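Local coordinates for protein sulfate transporter/antisigma-factor antagonist STAS (Planctomyces limnophilus, PDB 3T6O) that probably acts as an anti-sigma factor antagonist, a STAS-domain protein of the kind that regulates bacterial transcription by binding an anti-sigma factor, at residues A[22-27]-A[33-38]; A[64-69]-A[95-100]. One frame throughout, in Å; residues are numbered along the deposited sequence. Where two conformers were deposited one is given.

Overall arrangement
Contacts 1 and 2 follow one another along the chain and lie inside one STAS domain. Their centres are about 15 Å apart, and each lies about 11 Å from the centre of the chain. Helix 63-76 connects them. Its Ile66 reaches to segment 95-100 in contact 2. Its Phe65 and Leu68 turn to contact 1, where Leu27 CD1 lies 3.7 Å from Phe65 CE1 and Ile35 CG1 lies 3.8 Å from Leu68 CD2. The three helices 29-41, 63-76 and 91-97 are thus joined by apolar packing. The residues of contact 2 also pack against other subunits; in contact 1 only the flanking Arg26 and Glu33 reach them.

Contact 1. Residues A[22-27]-A[33-38]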
ATOM      1  N   ALA A  22      -7.216  27.334  -7.360  1.00 40.50           N
ATOM      2  CA  ALA A  22      -5.973  28.001  -6.904  1.00 43.16           C
ATOM      3  C   ALA A  22      -5.516  27.661  -5.480  1.00 45.32           C
ATOM      4  O   ALA A  22      -4.313  27.555  -5.231  1.00 46.60           O
ATOM      5  CB  ALA A  22      -6.094  29.557  -7.077  1.00 45.54           C
ATOM      6  N   VAL A  23      -6.438  27.451  -4.549  1.00 47.01           N
ATOM      7  CA  VAL A  23      -6.042  27.070  -3.190  1.00 48.76           C
ATOM      8  C   VAL A  23      -5.261  25.728  -3.102  1.00 47.46           C
ATOM      9  O   VAL A  23      -4.628  25.444  -2.069  1.00 48.99           O
ATOM     10  CB  VAL A  23      -7.277  27.009  -2.229  1.00 50.69           C
ATOM     11  CG1 VAL A  23      -8.057  25.684  -2.420  1.00 47.92           C
ATOM     12  CG2 VAL A  23      -6.837  27.200  -0.764  1.00 53.24           C
ATOM     13  N   PHE A  24      -5.323  24.897  -4.149  1.00 44.91           N
ATOM     14  CA  PHE A  24      -4.580  23.625  -4.193  1.00 42.81           C
ATOM     15  C   PHE A  24      -3.248  23.691  -4.959  1.00 41.87           C
ATOM     16  O   PHE A  24      -2.945  22.783  -5.715  1.00 41.67           O
ATOM     17  CB  PHE A  24      -5.440  22.527  -4.837  1.00 40.68           C
ATOM     18  CG  PHE A  24      -6.620  22.124  -4.027  1.00 42.16           C
ATOM     19  CD1 PHE A  24      -6.470  21.673  -2.726  1.00 44.57           C
ATOM     20  CD2 PHE A  24      -7.889  22.190  -4.554  1.00 43.88           C
ATOM     21  CE1 PHE A  24      -7.566  21.307  -1.976  1.00 45.89           C
ATOM     22  CE2 PHE A  24      -8.982  21.827  -3.803  1.00 43.54           C
ATOM     23  CZ  PHE A  24      -8.820  21.379  -2.525  1.00 45.10           C
ATOM     24  N   GLN A  25      -2.434  24.725  -4.790  1.00 42.95           N
ATOM     25  CA  GLN A  25      -1.120  24.808  -5.427  0.50 42.55           C
ATOM     26  C   GLN A  25      -0.256  23.597  -5.064  1.00 41.50           C
ATOM     27  O   GLN A  25       0.482  23.054  -5.855  1.00 40.13           O
ATOM     28  CB  GLN A  25      -0.398  26.074  -4.946  0.50 45.26           C
ATOM     29  CG  GLN A  25      -1.013  27.370  -5.451  0.50 46.92           C
ATOM     30  CD  GLN A  25      -0.116  28.575  -5.260  0.50 48.58           C
ATOM     31  OE1 GLN A  25       0.438  29.110  -6.222  0.50 49.13           O
ATOM     32  NE2 GLN A  25       0.032  29.005  -4.021  0.50 49.87           N
ATOM     33  N   ARG A  26      -0.338  23.201  -3.797  1.00 41.55           N
ATOM     34  CA  ARG A  26       0.479  22.124  -3.255  1.00 41.24           C
ATOM     35  C   ARG A  26      -0.389  21.025  -2.671  1.00 38.90           C
ATOM     36  O   ARG A  26      -1.087  21.251  -1.698  1.00 39.35           O
ATOM     37  CB  ARG A  26       1.365  22.678  -2.162  1.00 44.23           C
ATOM     38  CG  ARG A  26       2.393  23.700  -2.624  1.00 48.62           C
ATOM     39  CD  ARG A  26       2.556  24.789  -1.541  1.00 56.71           C
ATOM     40  NE  ARG A  26       3.920  25.299  -1.350  1.00 61.46           N
ATOM     41  CZ  ARG A  26       4.582  26.061  -2.225  1.00 64.23           C
ATOM     42  NH1 ARG A  26       4.036  26.378  -3.406  1.00 64.52           N
ATOM     43  NH2 ARG A  26       5.808  26.496  -1.924  1.00 65.93           N
ATOM     44  N   LEU A  27      -0.348  19.846  -3.290  1.00 35.77           N
ATOM     45  CA  LEU A  27      -1.146  18.708  -2.866  1.00 34.04           C
ATOM     46  C   LEU A  27      -0.349  17.770  -1.919  1.00 34.28           C
ATOM     47  O   LEU A  27       0.423  16.923  -2.356  1.00 33.54           O
ATOM     48  CB  LEU A  27      -1.652  17.936  -4.091  1.00 32.43           C
ATOM     49  CG  LEU A  27      -2.583  18.720  -5.038  1.00 32.65           C
ATOM     50  CD1 LEU A  27      -2.758  18.047  -6.393  1.00 29.32           C
ATOM     51  CD2 LEU A  27      -3.957  18.945  -4.362  1.00 31.95           C
ATOM     52  N   GLU A  33      -6.769  14.103   1.229  1.00 30.79           N
ATOM     53  CA  GLU A  33      -7.959  13.642   1.990  0.50 32.09           C
ATOM     54  C   GLU A  33      -9.158  14.479   1.671  1.00 32.08           C
ATOM     55  O   GLU A  33     -10.277  13.968   1.669  1.00 32.84           O
ATOM     56  CB  GLU A  33      -7.833  13.700   3.514  0.50 34.55           C
ATOM     57  CG  GLU A  33      -9.158  13.158   4.282  0.50 35.33           C
ATOM     58  CD  GLU A  33     -10.256  14.222   4.654  0.50 35.95           C
ATOM     59  OE1 GLU A  33      -9.942  15.431   4.695  0.50 34.03           O
ATOM     60  OE2 GLU A  33     -11.438  13.836   4.938  0.50 32.39           O
ATOM     61  N   GLN A  34      -8.956  15.769   1.444  1.00 31.98           N
ATOM     62  CA  GLN A  34     -10.089  16.667   1.189  1.00 32.52           C
ATOM     63  C   GLN A  34     -10.788  16.322  -0.107  1.00 28.63           C
ATOM     64  O   GLN A  34     -11.970  16.483  -0.198  1.00 29.66           O
ATOM     65  CB  GLN A  34      -9.665  18.134   1.089  1.00 34.27           C
ATOM     66  CG  GLN A  34      -9.351  18.840   2.388  1.00 40.01           C
ATOM     67  CD  GLN A  34      -8.883  20.289   2.111  1.00 45.19           C
ATOM     68  OE1 GLN A  34      -9.615  21.098   1.506  1.00 49.85           O
ATOM     69  NE2 GLN A  34      -7.663  20.600   2.512  1.00 45.34           N
ATOM     70  N   ILE A  35     -10.055  15.868  -1.109  1.00 24.89           N
ATOM     71  CA  ILE A  35     -10.593  15.738  -2.460  1.00 22.64           C
ATOM     72  C   ILE A  35     -10.917  14.297  -2.847  1.00 22.49           C
ATOM     73  O   ILE A  35     -11.523  14.066  -3.894  1.00 20.70           O
ATOM     74  CB  ILE A  35      -9.632  16.331  -3.516  1.00 21.45           C
ATOM     75  CG1 ILE A  35      -8.366  15.476  -3.676  1.00 20.74           C
ATOM     76  CG2 ILE A  35      -9.288  17.780  -3.173  1.00 20.18           C
ATOM     77  CD1 ILE A  35      -7.364  16.015  -4.749  1.00 17.05           C
ATOM     78  N   ALA A  36     -10.532  13.340  -1.999  1.00 22.16           N
ATOM     79  CA  ALA A  36     -10.555  11.908  -2.366  1.00 22.21           C
ATOM     80  C   ALA A  36     -11.939  11.448  -2.717  1.00 22.42           C
ATOM     81  O   ALA A  36     -12.143  10.786  -3.744  1.00 21.14           O
ATOM     82  CB  ALA A  36      -9.987  11.038  -1.236  1.00 22.58           C
ATOM     83  N   SER A  37     -12.893  11.862  -1.892  1.00 24.51           N
ATOM     84  CA  SER A  37     -14.277  11.467  -2.053  1.00 26.74           C
ATOM     85  C   SER A  37     -14.944  11.957  -3.362  1.00 26.09           C
ATOM     86  O   SER A  37     -15.556  11.180  -4.109  1.00 26.57           O
ATOM     87  CB  SER A  37     -15.050  11.910  -0.805  1.00 29.33           C
ATOM     88  OG  SER A  37     -16.414  11.699  -0.993  1.00 32.99           O
ATOM     89  N   THR A  38     -14.794  13.229  -3.666  1.00 25.83           N
ATOM     90  CA  THR A  38     -15.307  13.763  -4.924  1.00 25.25           C
ATOM     91  C   THR A  38     -14.582  13.108  -6.103  1.00 23.24           C
ATOM     92  O   THR A  38     -15.201  12.707  -7.066  1.00 22.38           O
ATOM     93  CB  THR A  38     -15.175  15.319  -4.921  1.00 26.35           C
ATOM     94  OG1 THR A  38     -15.919  15.794  -3.811  1.00 26.84           O
ATOM     95  CG2 THR A  38     -15.741  15.981  -6.160  1.00 25.27           C
TER
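Phe24 points its ring at the start of segment 33-38, where Gln34 and Ile35 receive it. The Phe24 side chain leaves the loop at CB with CG anti to the carbonyl carbon (chi1 -68°). This carries the ring across to the helix. CB, CG, CD1 and CD2 meet nothing of the helix segment within 4.2 Å, and the far end of the ring makes the contact. CE1 lies 4.0 Å from Gln34 OE1 and 4.1 Å from Ile35 CG2. CE2 is also 4.1 Å from Ile35 CG2. CZ, the tip, comes closest to the helix, 3.7 Å from the same Ile35 CG2. One methyl group therefore meets the end of the ring from an oblique direction. Gln34 OE1 sits at the ring edge, near its plane, and the amide is turned 53° from the ring. The Gln34 chain is extended beyond CG, which brings the amide out to Phe24.

One ring face is covered from within the loop. Val23 CG1 lies over the ring centre, 4.0 Å above the plane. The neighbouring residue probably helps to limit the rotation of the ring that meets the helix. Ala5 also touches Phe24, and Met4 touches Gln34, so the N-terminal residues border this contact.

Leu27 lies beside the ring, on the side opposite Val23 CG1, packs on Phe61, and shares backbone bonding with Phe60. No polar bond joins the two segments. The contact is side-chain packing between a loop and the helix that soon follows it. It belongs to the STAS fold, in which helices pack on a central beta-sheet. Here it joins the connection between strand 15-19 and helix 29-41, which includes strand 26-27, to the side of that helix.

Contact 2. Residues A[64-69]-A[95-100]; sequences SFIELL and EVLQVT
Ile66 and Leu97 lie with their CA atoms 8.3 Å apart, the nearest CA pair between helix segment 64-69 and segment 95-100, which includes a type I turn from Leu97 to Thr100. Ile66 bridges the gap. Its CG1 is anti to the carbonyl carbon (chi1 -67°) and CD1 continues in extended form (chi2 -177°). The far methyl therefore reaches the other segment.

Ile66 CD1 meets two partners. Thr100 CG2 lies 4.1 Å away, and these two side chains approach tip to tip. Leu97 CD2 lies 4.2 Å from the same CD1. Thr100 offers its methyl because OG1 is anti to the backbone N (chi1 -168°), which sets CG2 between the backbone N and the carbonyl carbon. Thr100 thus uses its apolar branch here. Leu97 comes in with the end of its chain.

The turn helps to place these groups. Thr100 N is bonded to Leu97 O at 3.1 Å, so the two residues that receive Ile66 are tied together through the backbone. All three touching residues are buried, and their packing is apolar.

Val99 of the third subunit and His101 of the fourth subunit both pack on Ile66 and Thr100. Within the chain, Phe61 of strand 60-61 lies against both Ile66 and Leu97. Phe65 and Leu68 turn instead to helix 29-41, so helix 63-76 lies between that helix and helix 91-97.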
ATOM      1  N   SER A  64       1.288  10.913  -1.905  1.00 24.13           N
ATOM      2  CA  SER A  64      -0.119  10.831  -1.472  1.00 24.79           C
ATOM      3  C   SER A  64      -1.046  11.074  -2.653  1.00 22.13           C
ATOM      4  O   SER A  64      -2.022  10.371  -2.835  1.00 20.82           O
ATOM      5  CB  SER A  64      -0.469  11.919  -0.461  1.00 26.47           C
ATOM      6  OG  SER A  64       0.309  11.798   0.661  1.00 30.54           O
ATOM      7  N   PHE A  65      -0.718  12.074  -3.459  1.00 21.53           N
ATOM      8  CA  PHE A  65      -1.541  12.393  -4.597  1.00 20.13           C
ATOM      9  C   PHE A  65      -1.397  11.365  -5.699  1.00 20.28           C
ATOM     10  O   PHE A  65      -2.388  10.991  -6.319  1.00 20.23           O
ATOM     11  CB  PHE A  65      -1.219  13.770  -5.106  1.00 20.88           C
ATOM     12  CG  PHE A  65      -2.079  14.202  -6.275  1.00 18.66           C
ATOM     13  CD1 PHE A  65      -3.454  14.343  -6.138  1.00 17.97           C
ATOM     14  CD2 PHE A  65      -1.517  14.440  -7.505  1.00 19.22           C
ATOM     15  CE1 PHE A  65      -4.232  14.773  -7.238  1.00 18.51           C
ATOM     16  CE2 PHE A  65      -2.274  14.862  -8.595  1.00 17.37           C
ATOM     17  CZ  PHE A  65      -3.647  15.037  -8.447  1.00 16.34           C
ATOM     18  N   ILE A  66      -0.195  10.866  -5.942  1.00 21.14           N
ATOM     19  CA  ILE A  66      -0.025   9.846  -6.961  1.00 21.78           C
ATOM     20  C   ILE A  66      -0.817   8.607  -6.575  1.00 22.52           C
ATOM     21  O   ILE A  66      -1.418   7.972  -7.431  1.00 22.74           O
ATOM     22  CB  ILE A  66       1.452   9.480  -7.211  1.00 23.37           C
ATOM     23  CG1 ILE A  66       2.182  10.674  -7.846  1.00 24.85           C
ATOM     24  CG2 ILE A  66       1.554   8.291  -8.178  1.00 22.19           C
ATOM     25  CD1 ILE A  66       3.651  10.352  -8.186  1.00 26.23           C
ATOM     26  N   GLU A  67      -0.791   8.270  -5.291  1.00 23.28           N
ATOM     27  CA  GLU A  67      -1.568   7.169  -4.759  1.00 25.39           C
ATOM     28  C   GLU A  67      -3.078   7.349  -5.019  1.00 22.90           C
ATOM     29  O   GLU A  67      -3.747   6.410  -5.452  1.00 22.04           O
ATOM     30  CB  GLU A  67      -1.354   7.020  -3.255  1.00 26.86           C
ATOM     31  CG  GLU A  67      -0.103   6.324  -2.893  1.00 34.36           C
ATOM     32  CD  GLU A  67       0.159   6.322  -1.366  1.00 41.09           C
ATOM     33  OE1 GLU A  67      -0.762   6.734  -0.573  1.00 43.46           O
ATOM     34  OE2 GLU A  67       1.284   5.909  -1.008  1.00 42.41           O
ATOM     35  N   LEU A  68      -3.595   8.542  -4.767  1.00 21.37           N
ATOM     36  CA  LEU A  68      -5.023   8.789  -5.103  1.00 20.41           C
ATOM     37  C   LEU A  68      -5.308   8.565  -6.575  1.00 19.59           C
ATOM     38  O   LEU A  68      -6.284   7.927  -6.931  1.00 19.76           O
ATOM     39  CB  LEU A  68      -5.452  10.204  -4.750  1.00 20.64           C
ATOM     40  CG  LEU A  68      -6.957  10.541  -4.947  1.00 18.59           C
ATOM     41  CD1 LEU A  68      -7.894   9.584  -4.183  1.00 16.32           C
ATOM     42  CD2 LEU A  68      -7.177  11.971  -4.507  1.00 20.15           C
ATOM     43  N   LEU A  69      -4.465   9.123  -7.441  1.00 19.61           N
ATOM     44  CA  LEU A  69      -4.653   8.991  -8.889  1.00 19.01           C
ATOM     45  C   LEU A  69      -4.714   7.500  -9.318  1.00 19.94           C
ATOM     46  O   LEU A  69      -5.545   7.095 -10.170  1.00 20.74           O
ATOM     47  CB  LEU A  69      -3.578   9.755  -9.631  1.00 19.13           C
ATOM     48  CG  LEU A  69      -3.532  11.312  -9.671  1.00 21.30           C
ATOM     49  CD1 LEU A  69      -2.472  11.806 -10.662  1.00 19.20           C
ATOM     50  CD2 LEU A  69      -4.842  11.923 -10.021  1.00 21.00           C
ATOM     51  N   GLU A  95       8.902  16.234 -13.177  1.00 33.15           N
ATOM     52  CA  GLU A  95      10.121  15.674 -12.537  1.00 35.62           C
ATOM     53  C   GLU A  95       9.740  14.690 -11.439  1.00 34.24           C
ATOM     54  O   GLU A  95      10.418  13.665 -11.235  1.00 33.94           O
ATOM     55  CB  GLU A  95      10.998  16.777 -11.937  1.00 38.51           C
ATOM     56  CG  GLU A  95      12.196  17.228 -12.827  1.00 45.85           C
ATOM     57  CD  GLU A  95      13.580  16.736 -12.327  1.00 54.02           C
ATOM     58  OE1 GLU A  95      13.987  15.584 -12.625  1.00 57.84           O
ATOM     59  OE2 GLU A  95      14.300  17.513 -11.656  1.00 60.18           O
ATOM     60  N   VAL A  96       8.631  14.985 -10.758  1.00 31.37           N
ATOM     61  CA  VAL A  96       8.155  14.120  -9.715  1.00 30.13           C
ATOM     62  C   VAL A  96       7.515  12.888 -10.357  1.00 29.31           C
ATOM     63  O   VAL A  96       7.773  11.779  -9.944  1.00 28.90           O
ATOM     64  CB  VAL A  96       7.191  14.820  -8.805  1.00 29.71           C
ATOM     65  CG1 VAL A  96       6.593  13.820  -7.793  1.00 30.13           C
ATOM     66  CG2 VAL A  96       7.854  15.990  -8.100  1.00 29.49           C
ATOM     67  N   LEU A  97       6.704  13.078 -11.385  1.00 27.39           N
ATOM     68  CA  LEU A  97       6.169  11.933 -12.122  1.00 27.07           C
ATOM     69  C   LEU A  97       7.228  11.003 -12.686  1.00 27.89           C
ATOM     70  O   LEU A  97       6.992   9.814 -12.841  1.00 29.00           O
ATOM     71  CB  LEU A  97       5.258  12.409 -13.271  1.00 26.00           C
ATOM     72  CG  LEU A  97       3.888  12.912 -12.777  1.00 25.81           C
ATOM     73  CD1 LEU A  97       3.110  13.523 -13.857  1.00 26.64           C
ATOM     74  CD2 LEU A  97       3.096  11.786 -12.135  1.00 25.67           C
ATOM     75  N   GLN A  98       8.367  11.547 -13.062  1.00 28.36           N
ATOM     76  CA  GLN A  98       9.462  10.745 -13.586  1.00 30.97           C
ATOM     77  C   GLN A  98      10.037   9.755 -12.538  1.00 32.49           C
ATOM     78  O   GLN A  98      10.753   8.846 -12.913  1.00 33.79           O
ATOM     79  CB  GLN A  98      10.586  11.647 -14.130  1.00 32.52           C
ATOM     80  CG  GLN A  98      10.276  12.274 -15.492  1.00 34.22           C
ATOM     81  CD  GLN A  98      11.260  13.347 -15.916  1.00 40.19           C
ATOM     82  OE1 GLN A  98      11.089  13.971 -16.974  1.00 45.66           O
ATOM     83  NE2 GLN A  98      12.299  13.570 -15.112  1.00 41.94           N
ATOM     84  N   VAL A  99       9.720   9.949 -11.257  1.00 31.94           N
ATOM     85  CA  VAL A  99      10.172   9.035 -10.170  1.00 34.79           C
ATOM     86  C   VAL A  99       9.349   7.753 -10.214  1.00 36.12           C
ATOM     87  O   VAL A  99       9.827   6.695  -9.861  1.00 37.12           O
ATOM     88  CB  VAL A  99      10.018   9.715  -8.790  1.00 33.87           C
ATOM     89  CG1 VAL A  99      10.393   8.767  -7.634  1.00 34.22           C
ATOM     90  CG2 VAL A  99      10.865  10.955  -8.753  1.00 32.99           C
ATOM     91  N   THR A 100       8.094   7.864 -10.659  1.00 36.41           N
ATOM     92  CA  THR A 100       7.188   6.721 -10.677  1.00 38.03           C
ATOM     93  C   THR A 100       7.055   6.188 -12.071  1.00 38.78           C
ATOM     94  O   THR A 100       7.268   6.894 -13.045  1.00 39.97           O
ATOM     95  CB  THR A 100       5.773   7.085 -10.215  1.00 37.14           C
ATOM     96  OG1 THR A 100       5.030   5.868  -9.986  1.00 41.51           O
ATOM     97  CG2 THR A 100       5.084   7.949 -11.242  1.00 34.44           C
TER